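Ctr9 protein (Myceliophthora thermophila, PDB 6AF0) probably binds the RNA polymerase II complex, this long N-terminal piece being an almost wholly helical array that includes tetratricopeptide repeats. Local coordinates at residues L149-A154 with E172-A177; P141-R146 with F181-R186; W97-A102 with Y120-A125. All coordinates share one frame; numbering follows the deposited sequence.

Interaction 1: L149-A154 with E172-A177; sequences LILLKA and EQLRNA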
ATOM      1  N   LEU A 149      44.440 -23.348  -4.546  1.00 69.34           N
ATOM      2  CA  LEU A 149      43.802 -23.543  -5.827  1.00 70.93           C
ATOM      3  C   LEU A 149      42.329 -23.707  -5.603  1.00 68.05           C
ATOM      4  O   LEU A 149      41.510 -23.056  -6.230  1.00 72.93           O
ATOM      5  CB  LEU A 149      44.350 -24.798  -6.509  1.00 75.74           C
ATOM      6  CG  LEU A 149      43.826 -25.134  -7.910  1.00 72.83           C
ATOM      7  CD1 LEU A 149      44.567 -24.334  -8.958  1.00 73.68           C
ATOM      8  CD2 LEU A 149      43.997 -26.617  -8.173  1.00 79.59           C
ATOM      9  N   ILE A 150      41.987 -24.581  -4.688  1.00 70.08           N
ATOM     10  CA  ILE A 150      40.601 -24.897  -4.482  1.00 71.00           C
ATOM     11  C   ILE A 150      39.856 -23.623  -4.089  1.00 72.80           C
ATOM     12  O   ILE A 150      38.772 -23.348  -4.611  1.00 71.54           O
ATOM     13  CB  ILE A 150      40.432 -26.036  -3.455  1.00 72.92           C
ATOM     14  CG1 ILE A 150      41.065 -27.335  -3.997  1.00 69.30           C
ATOM     15  CG2 ILE A 150      38.953 -26.280  -3.153  1.00 72.49           C
ATOM     16  CD1 ILE A 150      41.056 -28.486  -3.022  1.00 68.75           C
ATOM     17  N   LEU A 151      40.450 -22.825  -3.210  1.00 71.44           N
ATOM     18  CA  LEU A 151      39.853 -21.532  -2.837  1.00 70.45           C
ATOM     19  C   LEU A 151      39.611 -20.629  -4.046  1.00 69.41           C
ATOM     20  O   LEU A 151      38.495 -20.173  -4.290  1.00 80.52           O
ATOM     21  CB  LEU A 151      40.747 -20.772  -1.851  1.00 73.36           C
ATOM     22  CG  LEU A 151      40.819 -21.243  -0.384  1.00 70.80           C
ATOM     23  CD1 LEU A 151      41.787 -20.346   0.363  1.00 65.60           C
ATOM     24  CD2 LEU A 151      39.467 -21.290   0.328  1.00 62.54           C
ATOM     25  N   LEU A 152      40.663 -20.372  -4.801  1.00 61.64           N
ATOM     26  CA  LEU A 152      40.552 -19.569  -6.004  1.00 63.94           C
ATOM     27  C   LEU A 152      39.516 -20.075  -7.015  1.00 69.88           C
ATOM     28  O   LEU A 152      38.892 -19.286  -7.716  1.00 83.83           O
ATOM     29  CB  LEU A 152      41.902 -19.489  -6.687  1.00 63.42           C
ATOM     30  CG  LEU A 152      43.045 -18.854  -5.905  1.00 61.03           C
ATOM     31  CD1 LEU A 152      44.314 -19.001  -6.699  1.00 69.56           C
ATOM     32  CD2 LEU A 152      42.799 -17.390  -5.675  1.00 63.10           C
ATOM     33  N   LYS A 153      39.355 -21.381  -7.116  1.00 73.95           N
ATOM     34  CA  LYS A 153      38.358 -21.955  -8.008  1.00 77.10           C
ATOM     35  C   LYS A 153      36.986 -21.818  -7.356  1.00 80.38           C
ATOM     36  O   LYS A 153      36.004 -21.524  -8.016  1.00 93.73           O
ATOM     37  CB  LYS A 153      38.683 -23.433  -8.306  1.00 81.53           C
ATOM     38  CG  LYS A 153      38.543 -23.847  -9.779  1.00 90.76           C
ATOM     39  CD  LYS A 153      39.460 -25.006 -10.186  1.00 90.83           C
ATOM     40  CE  LYS A 153      39.338 -26.182  -9.226  1.00 90.90           C
ATOM     41  NZ  LYS A 153      40.122 -27.374  -9.645  1.00 85.18           N
ATOM     42  N   ALA A 154      36.923 -22.019  -6.049  1.00 81.81           N
ATOM     43  CA  ALA A 154      35.650 -22.014  -5.342  1.00 82.86           C
ATOM     44  C   ALA A 154      34.983 -20.663  -5.376  1.00 80.13           C
ATOM     45  O   ALA A 154      33.761 -20.593  -5.453  1.00 83.24           O
ATOM     46  CB  ALA A 154      35.838 -22.440  -3.901  1.00 84.98           C
ATOM     47  N   GLU A 172      31.358 -28.101  -0.590  1.00 86.58           N
ATOM     48  CA  GLU A 172      32.237 -29.263  -0.617  1.00 90.79           C
ATOM     49  C   GLU A 172      33.662 -28.920  -1.037  1.00 90.89           C
ATOM     50  O   GLU A 172      34.634 -29.450  -0.491  1.00 86.92           O
ATOM     51  CB  GLU A 172      31.669 -30.343  -1.534  1.00 98.64           C
ATOM     52  CG  GLU A 172      30.490 -31.076  -0.917  1.00110.50           C
ATOM     53  CD  GLU A 172      30.624 -31.235   0.594  1.00112.27           C
ATOM     54  OE1 GLU A 172      31.556 -31.942   1.048  1.00122.21           O
ATOM     55  OE2 GLU A 172      29.811 -30.643   1.344  1.00 91.15           O
ATOM     56  N   GLN A 173      33.779 -28.034  -2.013  1.00 88.21           N
ATOM     57  CA  GLN A 173      35.075 -27.567  -2.465  1.00 85.85           C
ATOM     58  C   GLN A 173      35.821 -26.868  -1.327  1.00 90.32           C
ATOM     59  O   GLN A 173      37.030 -27.047  -1.151  1.00 87.16           O
ATOM     60  CB  GLN A 173      34.901 -26.608  -3.635  1.00 88.71           C
ATOM     61  CG  GLN A 173      35.668 -27.017  -4.879  1.00 92.07           C
ATOM     62  CD  GLN A 173      35.461 -26.083  -6.064  1.00 86.33           C
ATOM     63  OE1 GLN A 173      34.479 -25.334  -6.154  1.00 80.65           O
ATOM     64  NE2 GLN A 173      36.393 -26.132  -6.989  1.00 87.00           N
ATOM     65  N   LEU A 174      35.088 -26.076  -0.548  1.00 92.31           N
ATOM     66  CA  LEU A 174      35.670 -25.407   0.616  1.00 91.08           C
ATOM     67  C   LEU A 174      36.182 -26.439   1.611  1.00 91.22           C
ATOM     68  O   LEU A 174      37.289 -26.295   2.137  1.00 88.60           O
ATOM     69  CB  LEU A 174      34.661 -24.460   1.290  1.00 87.39           C
ATOM     70  CG  LEU A 174      34.238 -23.214   0.488  1.00 81.39           C
ATOM     71  CD1 LEU A 174      33.109 -22.500   1.200  1.00 76.19           C
ATOM     72  CD2 LEU A 174      35.386 -22.254   0.220  1.00 75.67           C
ATOM     73  N   ARG A 175      35.385 -27.482   1.845  1.00 94.13           N
ATOM     74  CA  ARG A 175      35.793 -28.583   2.726  1.00 92.13           C
ATOM     75  C   ARG A 175      37.074 -29.227   2.234  1.00 89.72           C
ATOM     76  O   ARG A 175      37.958 -29.517   3.033  1.00 89.11           O
ATOM     77  CB  ARG A 175      34.696 -29.627   2.850  1.00 92.86           C
ATOM     78  CG  ARG A 175      33.545 -29.157   3.707  1.00102.54           C
ATOM     79  CD  ARG A 175      32.349 -30.074   3.570  1.00119.46           C
ATOM     80  NE  ARG A 175      31.310 -29.752   4.549  1.00138.86           N
ATOM     81  CZ  ARG A 175      30.039 -30.133   4.455  1.00149.40           C
ATOM     82  NH1 ARG A 175      29.629 -30.852   3.420  1.00148.10           N
ATOM     83  NH2 ARG A 175      29.165 -29.804   5.403  1.00153.20           N
ATOM     84  N   ASN A 176      37.186 -29.427   0.921  1.00 88.56           N
ATOM     85  CA  ASN A 176      38.390 -30.034   0.357  1.00 88.31           C
ATOM     86  C   ASN A 176      39.592 -29.159   0.605  1.00 81.72           C
ATOM     87  O   ASN A 176      40.634 -29.641   1.013  1.00 76.98           O
ATOM     88  CB  ASN A 176      38.245 -30.290  -1.140  1.00 93.64           C
ATOM     89  CG  ASN A 176      37.286 -31.422  -1.455  1.00 98.69           C
ATOM     90  OD1 ASN A 176      37.111 -32.351  -0.661  1.00 93.73           O
ATOM     91  ND2 ASN A 176      36.667 -31.359  -2.635  1.00107.57           N
ATOM     92  N   ALA A 177      39.438 -27.865   0.348  1.00 82.52           N
ATOM     93  CA  ALA A 177      40.489 -26.882   0.638  1.00 76.94           C
ATOM     94  C   ALA A 177      40.913 -26.941   2.099  1.00 77.38           C
ATOM     95  O   ALA A 177      42.109 -26.955   2.431  1.00 73.87           O
ATOM     96  CB  ALA A 177      39.995 -25.491   0.308  1.00 75.03           C
TER
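I150 and Q173 bury the most surface where 149-154 meets 172-177. I150 lies against one turn of the facing helix. Its CB and CG2 rest on the methyl of A177, CG2 at 3.7 Å from A177 CB, while CD1, at the end of the longer branch, reaches N176 CB at 3.8 Å. That branch is extended, CD1 anti to CA (chi2 175°), and crosses the N176 side chain at about a right angle.

Q173 comes back the other way. CG passes I150 CG2 at 3.8 Å, and beyond it the chain runs extended to an amide set over the last turn of 149-154. Q173 OE1 lies 3.6 Å from A154 CA, and Q173 NE2 sits against the aliphatic part of K153, 3.7 Å from K153 CE. No hydrogen bond crosses here; Q157 supplies one to OE1 from just beyond the end of helix 140-155. On the flank toward helix 193-205, L174 CD2 touches the methyl of A154 and CD2 of L151.

The axes approach to 8.7 Å at 161°, a spacing consistent with the small side chains of A154 and A177 at the interface. Such close antiparallel packing of successive helices is characteristic of tetratricopeptide-repeat arrays.

Interaction 2: P141-R146 with F181-R186; sequences PLFLAR and FEEAIR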
ATOM      1  N   PRO A 141      54.486 -28.126   0.148  1.00 77.70           N
ATOM      2  CA  PRO A 141      54.072 -27.008  -0.686  1.00 70.91           C
ATOM      3  C   PRO A 141      52.937 -27.350  -1.630  1.00 68.02           C
ATOM      4  O   PRO A 141      52.208 -26.470  -2.055  1.00 81.64           O
ATOM      5  CB  PRO A 141      55.352 -26.651  -1.438  1.00 70.31           C
ATOM      6  CG  PRO A 141      56.451 -27.079  -0.505  1.00 68.12           C
ATOM      7  CD  PRO A 141      55.944 -28.353   0.076  1.00 69.14           C
ATOM      8  N   LEU A 142      52.796 -28.620  -1.952  1.00 71.43           N
ATOM      9  CA  LEU A 142      51.713 -29.073  -2.803  1.00 76.95           C
ATOM     10  C   LEU A 142      50.396 -29.197  -2.051  1.00 78.19           C
ATOM     11  O   LEU A 142      49.332 -29.083  -2.652  1.00 81.33           O
ATOM     12  CB  LEU A 142      52.076 -30.410  -3.459  1.00 80.42           C
ATOM     13  CG  LEU A 142      53.059 -30.354  -4.629  1.00 79.98           C
ATOM     14  CD1 LEU A 142      53.134 -31.731  -5.260  1.00 81.10           C
ATOM     15  CD2 LEU A 142      52.619 -29.332  -5.667  1.00 80.67           C
ATOM     16  N   PHE A 143      50.465 -29.458  -0.749  1.00 77.85           N
ATOM     17  CA  PHE A 143      49.271 -29.441   0.083  1.00 76.04           C
ATOM     18  C   PHE A 143      48.739 -28.030   0.187  1.00 73.72           C
ATOM     19  O   PHE A 143      47.537 -27.816   0.089  1.00 88.67           O
ATOM     20  CB  PHE A 143      49.555 -29.944   1.489  1.00 77.42           C
ATOM     21  CG  PHE A 143      49.935 -31.392   1.568  1.00 81.46           C
ATOM     22  CD1 PHE A 143      49.251 -32.367   0.840  1.00 86.72           C
ATOM     23  CD2 PHE A 143      50.955 -31.791   2.417  1.00 84.63           C
ATOM     24  CE1 PHE A 143      49.613 -33.704   0.934  1.00 87.87           C
ATOM     25  CE2 PHE A 143      51.319 -33.118   2.513  1.00 86.16           C
ATOM     26  CZ  PHE A 143      50.647 -34.075   1.780  1.00 89.74           C
ATOM     27  N   LEU A 144      49.636 -27.080   0.413  1.00 68.04           N
ATOM     28  CA  LEU A 144      49.278 -25.675   0.339  1.00 66.88           C
ATOM     29  C   LEU A 144      48.625 -25.326  -0.986  1.00 67.93           C
ATOM     30  O   LEU A 144      47.491 -24.810  -0.998  1.00 65.60           O
ATOM     31  CB  LEU A 144      50.494 -24.769   0.549  1.00 69.43           C
ATOM     32  CG  LEU A 144      50.603 -24.085   1.908  1.00 71.86           C
ATOM     33  CD1 LEU A 144      51.691 -23.030   1.882  1.00 71.07           C
ATOM     34  CD2 LEU A 144      49.301 -23.443   2.350  1.00 69.55           C
ATOM     35  N   ALA A 145      49.351 -25.608  -2.076  1.00 68.78           N
ATOM     36  CA  ALA A 145      48.912 -25.338  -3.454  1.00 71.99           C
ATOM     37  C   ALA A 145      47.496 -25.833  -3.717  1.00 73.74           C
ATOM     38  O   ALA A 145      46.711 -25.141  -4.346  1.00 78.79           O
ATOM     39  CB  ALA A 145      49.876 -25.973  -4.451  1.00 74.64           C
ATOM     40  N   ARG A 146      47.178 -27.030  -3.237  1.00 77.99           N
ATOM     41  CA  ARG A 146      45.837 -27.583  -3.384  1.00 88.21           C
ATOM     42  C   ARG A 146      44.808 -26.732  -2.698  1.00 88.15           C
ATOM     43  O   ARG A 146      43.782 -26.393  -3.271  1.00 80.33           O
ATOM     44  CB  ARG A 146      45.765 -28.988  -2.802  1.00102.56           C
ATOM     45  CG  ARG A 146      46.507 -30.015  -3.627  1.00123.93           C
ATOM     46  CD  ARG A 146      46.002 -30.007  -5.050  1.00132.53           C
ATOM     47  NE  ARG A 146      44.662 -30.564  -5.169  1.00135.98           N
ATOM     48  CZ  ARG A 146      44.367 -31.660  -5.863  1.00138.71           C
ATOM     49  NH1 ARG A 146      45.322 -32.329  -6.518  1.00123.12           N
ATOM     50  NH2 ARG A 146      43.108 -32.085  -5.907  1.00147.47           N
ATOM     51  N   PHE A 181      44.522 -27.900   3.580  1.00 79.80           N
ATOM     52  CA  PHE A 181      45.219 -26.958   4.449  1.00 78.45           C
ATOM     53  C   PHE A 181      45.534 -27.616   5.786  1.00 80.71           C
ATOM     54  O   PHE A 181      46.621 -27.414   6.339  1.00 77.73           O
ATOM     55  CB  PHE A 181      44.399 -25.687   4.673  1.00 76.92           C
ATOM     56  CG  PHE A 181      44.451 -24.708   3.531  1.00 70.41           C
ATOM     57  CD1 PHE A 181      45.655 -24.205   3.084  1.00 68.27           C
ATOM     58  CD2 PHE A 181      43.280 -24.252   2.937  1.00 70.19           C
ATOM     59  CE1 PHE A 181      45.695 -23.302   2.040  1.00 70.01           C
ATOM     60  CE2 PHE A 181      43.304 -23.349   1.894  1.00 64.31           C
ATOM     61  CZ  PHE A 181      44.517 -22.870   1.448  1.00 68.45           C
ATOM     62  N   GLU A 182      44.582 -28.404   6.292  1.00 81.37           N
ATOM     63  CA  GLU A 182      44.776 -29.154   7.541  1.00 87.25           C
ATOM     64  C   GLU A 182      45.856 -30.234   7.434  1.00 81.33           C
ATOM     65  O   GLU A 182      46.600 -30.498   8.390  1.00 78.30           O
ATOM     66  CB  GLU A 182      43.456 -29.733   8.056  1.00 90.94           C
ATOM     67  CG  GLU A 182      42.950 -28.976   9.281  1.00105.95           C
ATOM     68  CD  GLU A 182      41.487 -29.231   9.586  1.00121.55           C
ATOM     69  OE1 GLU A 182      40.898 -30.171   9.002  1.00137.65           O
ATOM     70  OE2 GLU A 182      40.928 -28.469  10.406  1.00124.87           O
ATOM     71  N   GLU A 183      45.954 -30.839   6.260  1.00 77.97           N
ATOM     72  CA  GLU A 183      47.033 -31.771   5.971  1.00 79.02           C
ATOM     73  C   GLU A 183      48.403 -31.066   6.007  1.00 76.91           C
ATOM     74  O   GLU A 183      49.335 -31.579   6.635  1.00 73.34           O
ATOM     75  CB  GLU A 183      46.782 -32.472   4.630  1.00 82.77           C
ATOM     76  CG  GLU A 183      47.989 -33.151   4.002  1.00 89.31           C
ATOM     77  CD  GLU A 183      48.483 -34.363   4.770  1.00102.13           C
ATOM     78  OE1 GLU A 183      48.502 -35.464   4.176  1.00103.43           O
ATOM     79  OE2 GLU A 183      48.867 -34.232   5.958  1.00109.01           O
ATOM     80  N   ALA A 184      48.510 -29.900   5.357  1.00 74.85           N
ATOM     81  CA  ALA A 184      49.738 -29.059   5.395  1.00 77.34           C
ATOM     82  C   ALA A 184      50.150 -28.657   6.813  1.00 82.73           C
ATOM     83  O   ALA A 184      51.350 -28.525   7.117  1.00 77.49           O
ATOM     84  CB  ALA A 184      49.545 -27.802   4.569  1.00 74.31           C
ATOM     85  N   ILE A 185      49.135 -28.425   7.651  1.00 80.96           N
ATOM     86  CA  ILE A 185      49.314 -28.201   9.078  1.00 81.40           C
ATOM     87  C   ILE A 185      49.868 -29.462   9.751  1.00 87.34           C
ATOM     88  O   ILE A 185      50.881 -29.402  10.469  1.00 84.52           O
ATOM     89  CB  ILE A 185      47.980 -27.819   9.738  1.00 76.40           C
ATOM     90  CG1 ILE A 185      47.548 -26.438   9.282  1.00 80.64           C
ATOM     91  CG2 ILE A 185      48.097 -27.804  11.249  1.00 76.76           C
ATOM     92  CD1 ILE A 185      46.057 -26.198   9.415  1.00 83.26           C
ATOM     93  N   ARG A 186      49.194 -30.592   9.520  1.00 86.54           N
ATOM     94  CA  ARG A 186      49.576 -31.869  10.134  1.00 80.77           C
ATOM     95  C   ARG A 186      51.027 -32.210   9.838  1.00 76.56           C
ATOM     96  O   ARG A 186      51.812 -32.473  10.753  1.00 74.04           O
ATOM     97  CB  ARG A 186      48.673 -32.995   9.654  1.00 81.21           C
ATOM     98  CG  ARG A 186      48.900 -34.306  10.384  1.00 88.58           C
ATOM     99  CD  ARG A 186      47.866 -35.346   9.992  1.00 95.83           C
ATOM    100  NE  ARG A 186      47.955 -35.686   8.569  1.00105.29           N
ATOM    101  CZ  ARG A 186      48.853 -36.520   8.029  1.00113.00           C
ATOM    102  NH1 ARG A 186      49.767 -37.129   8.779  1.00115.03           N
ATOM    103  NH2 ARG A 186      48.842 -36.746   6.719  1.00113.60           N
TER
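F143 lays one face of its ring over the side chain of E183. E183 CG stands 3.3 Å from the ring centroid and only 4° off the normal, so it is nearly equidistant from all six ring carbons, a CH-pi contact over the centre. CG is anti to the backbone N of E183, and a bend at chi2 then turns the carboxylate toward the far end of the ring, with OE1 3.5 Å from F143 CZ. Ring and carboxylate planes are 30° apart. The other oxygen, OE2, pairs with R186 NH2 at 2.6 Å, a salt bridge one turn along the same helix that helps hold the carboxylate and probably favours its ionised form.

At the root of the side chain, F143 CB meets the methyl of A184 at 3.8 Å. This is where the backbones come nearest, the CA atoms of F143 and A184 being 5.3 Å apart. An alanine facing the neighbouring helix suits the 8.1 Å separation of the axes, which run antiparallel at 159°, and close antiparallel helix pairing of this sort is the building principle of the tetratricopeptide-repeat fold. A184 also touches A195 of helix 193-205.

Past A184, L144 and F181 make a second apolar contact. L144 CD2 comes to the edge of the F181 ring, near its plane, at 3.6 Å from CE1, the two side chains crossing at about a right angle. F181 is thus met at its rim, whereas F143 is covered over its face. L144 also packs on W93 of helix 82-101 and on an apolar side chain from the chain of another protein, which places this edge of the helix pair at an interface within the assembly.

Interaction 3: W97-A102 with Y120-A125; sequences WKSREA and YYLQLA
Y121 has the largest share of this contact, packed against K98, S99 and A102, and it can be followed outward from the backbone. Its CB packs on S99, 3.6 Å from S99 CA, where the two backbones come nearest. CG is anti to the carbonyl carbon of Y121 (chi1 -64°), and from there the ring spreads over K98. K98 CB stands 3.6 Å from the ring centroid, 11° off the normal, a CH-pi contact over the centre of one face; Y120 CD2 lies over the opposite face, offset toward the rim. At the edge, near the ring plane, A102 CB sits 3.7 Å from Y121 CD2. At the tip, Y121 OH meets the aliphatic end of K98, with CE 3.3 Å away. The K98 chain bends at chi2 and chi3 to follow the ring; its NZ makes a long, weak ion pair with D64.

An alanine in place of Y121 would probably uncover K98 CB and CE and the A102 methyl, opening a gap between the helices and leaving the lysine chain less restrained on that side.

Helix 82-101 and helix 118-135 run antiparallel, their axes 8.4 Å apart. Helix 63-76 supplies I63 and I67 against K98, while L152 and K153 of helix 140-155 touch S99 and L122.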
ATOM      1  N   TRP A  97      49.820 -17.105  -9.137  1.00 67.97           N
ATOM      2  CA  TRP A  97      50.063 -15.672  -9.266  1.00 69.81           C
ATOM      3  C   TRP A  97      49.343 -15.133 -10.502  1.00 72.07           C
ATOM      4  O   TRP A  97      48.391 -14.354 -10.381  1.00 79.18           O
ATOM      5  CB  TRP A  97      51.551 -15.359  -9.330  1.00 68.18           C
ATOM      6  CG  TRP A  97      51.872 -13.924  -9.508  1.00 69.38           C
ATOM      7  CD1 TRP A  97      51.451 -13.089 -10.512  1.00 74.55           C
ATOM      8  CD2 TRP A  97      52.737 -13.157  -8.691  1.00 75.25           C
ATOM      9  NE1 TRP A  97      51.987 -11.837 -10.344  1.00 78.05           N
ATOM     10  CE2 TRP A  97      52.785 -11.852  -9.231  1.00 81.32           C
ATOM     11  CE3 TRP A  97      53.471 -13.437  -7.544  1.00 87.41           C
ATOM     12  CZ2 TRP A  97      53.543 -10.827  -8.657  1.00 90.65           C
ATOM     13  CZ3 TRP A  97      54.229 -12.414  -6.967  1.00 99.73           C
ATOM     14  CH2 TRP A  97      54.257 -11.125  -7.527  1.00 95.96           C
ATOM     15  N   LYS A  98      49.769 -15.569 -11.682  1.00 72.22           N
ATOM     16  CA  LYS A  98      49.180 -15.108 -12.938  1.00 72.84           C
ATOM     17  C   LYS A  98      47.678 -15.177 -12.861  1.00 70.37           C
ATOM     18  O   LYS A  98      47.005 -14.293 -13.345  1.00 74.62           O
ATOM     19  CB  LYS A  98      49.685 -15.915 -14.150  1.00 73.96           C
ATOM     20  CG  LYS A  98      51.082 -15.514 -14.628  1.00 78.07           C
ATOM     21  CD  LYS A  98      51.210 -14.043 -15.041  1.00 80.96           C
ATOM     22  CE  LYS A  98      50.325 -13.707 -16.243  1.00 86.81           C
ATOM     23  NZ  LYS A  98      50.220 -12.247 -16.524  1.00 89.14           N
ATOM     24  N   SER A  99      47.166 -16.226 -12.234  1.00 76.01           N
ATOM     25  CA  SER A  99      45.727 -16.355 -11.982  1.00 81.82           C
ATOM     26  C   SER A  99      45.168 -15.139 -11.282  1.00 85.12           C
ATOM     27  O   SER A  99      44.113 -14.621 -11.685  1.00 85.58           O
ATOM     28  CB  SER A  99      45.427 -17.594 -11.132  1.00 88.35           C
ATOM     29  OG  SER A  99      44.250 -17.435 -10.360  1.00 85.17           O
ATOM     30  N   ARG A 100      45.868 -14.695 -10.234  1.00 79.82           N
ATOM     31  CA  ARG A 100      45.388 -13.593  -9.408  1.00 80.19           C
ATOM     32  C   ARG A 100      45.224 -12.295 -10.214  1.00 84.10           C
ATOM     33  O   ARG A 100      44.164 -11.682 -10.186  1.00 86.21           O
ATOM     34  CB  ARG A 100      46.291 -13.387  -8.190  1.00 81.95           C
ATOM     35  CG  ARG A 100      46.156 -14.492  -7.150  1.00 81.09           C
ATOM     36  CD  ARG A 100      46.839 -14.172  -5.821  1.00 75.13           C
ATOM     37  NE  ARG A 100      47.051 -15.421  -5.093  1.00 73.45           N
ATOM     38  CZ  ARG A 100      48.172 -16.144  -5.115  1.00 72.71           C
ATOM     39  NH1 ARG A 100      49.261 -15.741  -5.791  1.00 66.45           N
ATOM     40  NH2 ARG A 100      48.206 -17.277  -4.425  1.00 74.53           N
ATOM     41  N   GLU A 101      46.254 -11.911 -10.956  1.00 86.28           N
ATOM     42  CA  GLU A 101      46.207 -10.717 -11.808  1.00 89.46           C
ATOM     43  C   GLU A 101      45.341 -10.839 -13.096  1.00 91.96           C
ATOM     44  O   GLU A 101      45.170  -9.869 -13.835  1.00 83.54           O
ATOM     45  CB  GLU A 101      47.633 -10.323 -12.188  1.00100.51           C
ATOM     46  CG  GLU A 101      48.436  -9.716 -11.042  1.00108.41           C
ATOM     47  CD  GLU A 101      49.836  -9.286 -11.463  1.00117.99           C
ATOM     48  OE1 GLU A 101      50.136  -9.270 -12.679  1.00124.52           O
ATOM     49  OE2 GLU A 101      50.652  -8.964 -10.576  1.00125.73           O
ATOM     50  N   ALA A 102      44.782 -12.017 -13.355  1.00 98.10           N
ATOM     51  CA  ALA A 102      43.975 -12.254 -14.558  1.00100.96           C
ATOM     52  C   ALA A 102      42.570 -11.603 -14.514  1.00105.58           C
ATOM     53  O   ALA A 102      42.141 -11.103 -13.482  1.00101.95           O
ATOM     54  CB  ALA A 102      43.843 -13.756 -14.781  1.00102.52           C
ATOM     55  N   TYR A 120      41.784 -19.996 -17.115  1.00 85.98           N
ATOM     56  CA  TYR A 120      42.895 -20.498 -17.897  1.00 94.28           C
ATOM     57  C   TYR A 120      44.102 -20.847 -17.018  1.00 96.96           C
ATOM     58  O   TYR A 120      44.577 -21.998 -17.023  1.00 97.42           O
ATOM     59  CB  TYR A 120      43.277 -19.458 -18.938  1.00102.03           C
ATOM     60  CG  TYR A 120      44.489 -19.814 -19.739  1.00101.13           C
ATOM     61  CD1 TYR A 120      44.433 -20.821 -20.693  1.00100.20           C
ATOM     62  CD2 TYR A 120      45.687 -19.142 -19.549  1.00 98.09           C
ATOM     63  CE1 TYR A 120      45.541 -21.155 -21.435  1.00 98.67           C
ATOM     64  CE2 TYR A 120      46.803 -19.473 -20.286  1.00101.68           C
ATOM     65  CZ  TYR A 120      46.718 -20.474 -21.228  1.00 97.87           C
ATOM     66  OH  TYR A 120      47.825 -20.800 -21.955  1.00 99.76           O
ATOM     67  N   TYR A 121      44.583 -19.858 -16.265  1.00 93.95           N
ATOM     68  CA  TYR A 121      45.703 -20.054 -15.328  1.00 92.33           C
ATOM     69  C   TYR A 121      45.374 -21.101 -14.231  1.00 87.04           C
ATOM     70  O   TYR A 121      46.240 -21.866 -13.789  1.00 85.32           O
ATOM     71  CB  TYR A 121      46.125 -18.718 -14.707  1.00 89.07           C
ATOM     72  CG  TYR A 121      46.672 -17.726 -15.705  1.00 91.08           C
ATOM     73  CD1 TYR A 121      47.805 -18.018 -16.452  1.00 99.21           C
ATOM     74  CD2 TYR A 121      46.068 -16.493 -15.900  1.00 91.11           C
ATOM     75  CE1 TYR A 121      48.315 -17.111 -17.376  1.00 97.89           C
ATOM     76  CE2 TYR A 121      46.573 -15.582 -16.814  1.00 96.64           C
ATOM     77  CZ  TYR A 121      47.693 -15.896 -17.552  1.00 97.19           C
ATOM     78  OH  TYR A 121      48.174 -14.978 -18.453  1.00103.52           O
ATOM     79  N   LEU A 122      44.116 -21.142 -13.813  1.00 78.74           N
ATOM     80  CA  LEU A 122      43.688 -22.109 -12.812  1.00 81.32           C
ATOM     81  C   LEU A 122      43.856 -23.510 -13.335  1.00 87.09           C
ATOM     82  O   LEU A 122      44.520 -24.323 -12.722  1.00 99.02           O
ATOM     83  CB  LEU A 122      42.240 -21.865 -12.379  1.00 80.87           C
ATOM     84  CG  LEU A 122      42.071 -21.091 -11.063  1.00 81.03           C
ATOM     85  CD1 LEU A 122      42.818 -19.770 -11.052  1.00 76.51           C
ATOM     86  CD2 LEU A 122      40.610 -20.828 -10.785  1.00 86.28           C
ATOM     87  N   GLN A 123      43.274 -23.777 -14.490  1.00 99.54           N
ATOM     88  CA  GLN A 123      43.393 -25.080 -15.118  1.00 98.82           C
ATOM     89  C   GLN A 123      44.860 -25.431 -15.363  1.00 93.20           C
ATOM     90  O   GLN A 123      45.271 -26.560 -15.124  1.00 90.54           O
ATOM     91  CB  GLN A 123      42.622 -25.094 -16.424  1.00107.55           C
ATOM     92  CG  GLN A 123      42.537 -26.461 -17.087  1.00119.85           C
ATOM     93  CD  GLN A 123      41.938 -26.418 -18.489  1.00131.96           C
ATOM     94  OE1 GLN A 123      41.486 -27.447 -18.996  1.00131.98           O
ATOM     95  NE2 GLN A 123      41.926 -25.233 -19.126  1.00134.66           N
ATOM     96  N   LEU A 124      45.658 -24.473 -15.822  1.00 89.93           N
ATOM     97  CA  LEU A 124      47.096 -24.733 -16.005  1.00 94.35           C
ATOM     98  C   LEU A 124      47.799 -25.093 -14.687  1.00 97.23           C
ATOM     99  O   LEU A 124      48.659 -25.974 -14.636  1.00 93.99           O
ATOM    100  CB  LEU A 124      47.789 -23.541 -16.643  1.00 90.64           C
ATOM    101  CG  LEU A 124      47.524 -23.319 -18.132  1.00 98.21           C
ATOM    102  CD1 LEU A 124      48.201 -22.031 -18.576  1.00105.19           C
ATOM    103  CD2 LEU A 124      48.009 -24.486 -18.983  1.00 94.94           C
ATOM    104  N   ALA A 125      47.426 -24.394 -13.626  1.00 98.05           N
ATOM    105  CA  ALA A 125      47.932 -24.678 -12.296  1.00 91.31           C
ATOM    106  C   ALA A 125      47.545 -26.078 -11.851  1.00 84.40           C
ATOM    107  O   ALA A 125      48.330 -26.760 -11.211  1.00 82.32           O
ATOM    108  CB  ALA A 125      47.395 -23.657 -11.305  1.00 96.77           C
TER

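From the N terminus, interaction 3 comes first: 97-102 and 120-125 close the loop between helices 82-101 and 118-135. The chain then turns into helix 140-155, which pairs with helix 168-188 in both other contacts. Interaction 2 joins the start of the former to the later part of the latter, and interaction 1 is nested within the loop it closes, nearer the turn. These two touch through L151 CD1 and F181 CE2. Interaction 3 closes before either opens; it meets interaction 1 through L149 on A125 and K153 on L122, but does not touch interaction 2. Helix 140-155 thus joins the earlier helical pair to helix 168-188.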